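Local coordinates for protein thiosulfate sulfurtransferase (Pseudomonas aeruginosa, PDB 1YT8) that probably transfers sulfur from thiosulfate to cyanide, as a sulfurtransferase built of four rhodanese-like repeats, at residues Gly224-Gly229 / Asn499-Met504. Sequence-based numbering, arbitrary orientation.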
ATOM      1  N   GLY A 224       2.218  -9.872  19.588  1.00 14.79           N
ATOM      2  CA  GLY A 224       2.898 -10.676  20.589  1.00 15.30           C
ATOM      3  C   GLY A 224       2.732 -10.118  21.989  1.00 14.51           C
ATOM      4  O   GLY A 224       2.705 -10.869  22.964  1.00 15.16           O
ATOM      5  N   TRP A 225       2.638  -8.796  22.090  1.00 14.10           N
ATOM      6  CA  TRP A 225       2.463  -8.131  23.379  1.00 15.07           C
ATOM      7  C   TRP A 225       1.109  -8.548  23.961  1.00 15.52           C
ATOM      8  O   TRP A 225       0.999  -8.882  25.140  1.00 16.39           O
ATOM      9  CB  TRP A 225       2.523  -6.609  23.183  1.00 15.55           C
ATOM     10  CG  TRP A 225       2.823  -5.833  24.433  1.00 12.91           C
ATOM     11  CD1 TRP A 225       1.923  -5.205  25.248  1.00 15.07           C
ATOM     12  CD2 TRP A 225       4.117  -5.606  25.014  1.00 14.20           C
ATOM     13  NE1 TRP A 225       2.576  -4.599  26.301  1.00 13.39           N
ATOM     14  CE2 TRP A 225       3.923  -4.829  26.180  1.00 13.12           C
ATOM     15  CE3 TRP A 225       5.422  -5.985  24.662  1.00 13.56           C
ATOM     16  CZ2 TRP A 225       4.986  -4.422  26.996  1.00 14.44           C
ATOM     17  CZ3 TRP A 225       6.480  -5.580  25.474  1.00 11.97           C
ATOM     18  CH2 TRP A 225       6.254  -4.806  26.628  1.00 16.55           C
ATOM     19  N   THR A 226       0.082  -8.537  23.119  1.00 15.56           N
ATOM     20  CA  THR A 226      -1.259  -8.928  23.540  1.00 16.86           C
ATOM     21  C   THR A 226      -1.299 -10.415  23.877  1.00 17.09           C
ATOM     22  O   THR A 226      -1.851 -10.809  24.906  1.00 16.46           O
ATOM     23  CB  THR A 226      -2.291  -8.636  22.431  1.00 16.48           C
ATOM     24  OG1 THR A 226      -2.329  -7.228  22.188  1.00 19.95           O
ATOM     25  CG2 THR A 226      -3.677  -9.119  22.837  1.00 19.01           C
ATOM     26  N   LEU A 227      -0.704 -11.238  23.019  1.00 16.52           N
ATOM     27  CA  LEU A 227      -0.688 -12.680  23.249  1.00 17.28           C
ATOM     28  C   LEU A 227       0.045 -13.025  24.543  1.00 18.73           C
ATOM     29  O   LEU A 227      -0.239 -14.044  25.173  1.00 19.80           O
ATOM     30  CB  LEU A 227      -0.030 -13.403  22.069  1.00 18.06           C
ATOM     31  CG  LEU A 227      -0.743 -13.295  20.718  1.00 18.04           C
ATOM     32  CD1 LEU A 227       0.075 -14.012  19.647  1.00 17.45           C
ATOM     33  CD2 LEU A 227      -2.140 -13.891  20.820  1.00 18.46           C
ATOM     34  N   ALA A 228       0.985 -12.171  24.936  1.00 18.16           N
ATOM     35  CA  ALA A 228       1.746 -12.386  26.163  1.00 18.77           C
ATOM     36  C   ALA A 228       0.938 -11.915  27.369  1.00 18.69           C
ATOM     37  O   ALA A 228       1.364 -12.068  28.518  1.00 19.70           O
ATOM     38  CB  ALA A 228       3.074 -11.635  26.092  1.00 19.49           C
ATOM     39  N   GLY A 229      -0.230 -11.337  27.096  1.00 19.27           N
ATOM     40  CA  GLY A 229      -1.096 -10.851  28.157  1.00 18.82           C
ATOM     41  C   GLY A 229      -0.643  -9.528  28.743  1.00 18.77           C
ATOM     42  O   GLY A 229      -1.029  -9.166  29.855  1.00 21.08           O
ATOM     43  N   ASN A 499      -9.081  -7.772  16.665  1.00 27.87           N
ATOM     44  CA  ASN A 499      -8.922  -9.043  15.964  1.00 27.47           C
ATOM     45  C   ASN A 499      -8.799 -10.147  17.012  1.00 27.06           C
ATOM     46  O   ASN A 499      -8.067 -10.001  17.988  1.00 25.58           O
ATOM     47  CB  ASN A 499      -7.655  -9.029  15.101  1.00 27.01           C
ATOM     48  CG  ASN A 499      -7.740  -8.049  13.951  1.00 27.39           C
ATOM     49  OD1 ASN A 499      -8.493  -8.254  12.997  1.00 27.77           O
ATOM     50  ND2 ASN A 499      -6.962  -6.975  14.034  1.00 25.44           N
ATOM     51  N   PRO A 500      -9.518 -11.266  16.828  1.00 27.85           N
ATOM     52  CA  PRO A 500      -9.412 -12.341  17.819  1.00 28.69           C
ATOM     53  C   PRO A 500      -7.996 -12.913  17.890  1.00 28.52           C
ATOM     54  O   PRO A 500      -7.276 -12.946  16.887  1.00 28.07           O
ATOM     55  CB  PRO A 500     -10.445 -13.359  17.339  1.00 28.67           C
ATOM     56  CG  PRO A 500     -10.488 -13.134  15.860  1.00 30.09           C
ATOM     57  CD  PRO A 500     -10.451 -11.632  15.748  1.00 28.40           C
ATOM     58  N   ARG A 501      -7.600 -13.347  19.081  1.00 28.81           N
ATOM     59  CA  ARG A 501      -6.273 -13.907  19.306  1.00 30.45           C
ATOM     60  C   ARG A 501      -5.947 -15.003  18.296  1.00 29.59           C
ATOM     61  O   ARG A 501      -4.802 -15.132  17.860  1.00 27.94           O
ATOM     62  CB  ARG A 501      -6.174 -14.466  20.731  1.00 33.39           C
ATOM     63  CG  ARG A 501      -6.315 -13.414  21.830  1.00 37.38           C
ATOM     64  CD  ARG A 501      -6.481 -14.058  23.202  1.00 41.29           C
ATOM     65  NE  ARG A 501      -5.318 -14.848  23.603  1.00 45.24           N
ATOM     66  CZ  ARG A 501      -4.235 -14.347  24.192  1.00 47.30           C
ATOM     67  NH1 ARG A 501      -4.160 -13.050  24.460  1.00 47.35           N
ATOM     68  NH2 ARG A 501      -3.225 -15.147  24.511  1.00 47.54           N
ATOM     69  N   GLU A 502      -6.957 -15.784  17.919  1.00 28.28           N
ATOM     70  CA  GLU A 502      -6.765 -16.869  16.962  1.00 28.25           C
ATOM     71  C   GLU A 502      -6.316 -16.335  15.604  1.00 26.17           C
ATOM     72  O   GLU A 502      -5.456 -16.923  14.951  1.00 24.66           O
ATOM     73  CB  GLU A 502      -8.059 -17.671  16.790  1.00 30.87           C
ATOM     74  CG  GLU A 502      -8.579 -18.328  18.067  1.00 36.73           C
ATOM     75  CD  GLU A 502      -9.146 -17.324  19.064  1.00 39.58           C
ATOM     76  OE1 GLU A 502     -10.026 -16.523  18.674  1.00 39.83           O
ATOM     77  OE2 GLU A 502      -8.717 -17.340  20.238  1.00 41.61           O
ATOM     78  N   ALA A 503      -6.908 -15.223  15.181  1.00 23.61           N
ATOM     79  CA  ALA A 503      -6.560 -14.618  13.902  1.00 22.37           C
ATOM     80  C   ALA A 503      -5.153 -14.025  13.957  1.00 20.91           C
ATOM     81  O   ALA A 503      -4.398 -14.102  12.988  1.00 20.03           O
ATOM     82  CB  ALA A 503      -7.570 -13.537  13.543  1.00 23.61           C
HETATM   83  N   MSE A 504      -4.799 -13.436  15.095  1.00 20.72           N
HETATM   84  CA  MSE A 504      -3.481 -12.837  15.245  1.00 19.60           C
HETATM   85  C   MSE A 504      -2.381 -13.891  15.286  1.00 19.72           C
HETATM   86  O   MSE A 504      -1.339 -13.725  14.656  1.00 18.98           O
HETATM   87  CB  MSE A 504      -3.436 -11.955  16.495  1.00 22.08           C
HETATM   88  CG  MSE A 504      -4.366 -10.752  16.411  1.00 25.01           C
HETATM   89 SE   MSE A 504      -4.133  -9.508  17.887  1.00 33.51          SE
HETATM   90  CE  MSE A 504      -4.174  -7.846  16.893  1.00 32.00           C
TER
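In R501 the chain leaves the backbone with CG anti to the carbonyl carbon (chi1 -64°) and then bends at chi3, 63°. The bend brings the guanidinium group back over L227 and on to the backbone at the end of helix 221-227. L227 has the same first torsion, and the two side chains run past each other in opposite directions.

Two carbonyl oxygens accept hydrogen bonds from the two terminal nitrogens of R501. R501 NH2 gives a hydrogen bond of 3.3 Å to L227 O, which lies close to the guanidinium plane. R501 NH1 gives one of 3.2 Å to T226 O, and this nitrogen stands above the T226 carbonyl plane, not on a lone pair. This second bond is the more bent of the two, at 143° on the hydrogen. Both are rather long.

T226 O already accepts the backbone N of G229 at 2.8 Å, from the opposite face of its plane. That bond belongs to the Schellman motif that ends the helix, with G229 at positive phi. R501 thus adds two bonds to the carbonyls of the last turn of helix 221-227. Its positive charge there would probably be favoured by the helix dipole.

Methyl CD2 of L227 sits over the centre of one guanidinium face, 4.0 Å from R501 CZ. It also reaches the aliphatic base of R501, where R501 CB lies 4.1 Å from L227 CD2. The contact is a small one at the surface, and R501 is exposed.

P500 is the N-cap of helix 501-512, so R501 belongs to its first turn. L227 also packs on Q505 and L508 further along that helix. W225, and A228 just after helix 221-227, touch helix 134-142. The contact therefore joins helix 221-227, which follows strand 215-218, to helix 501-512 near the C-terminus.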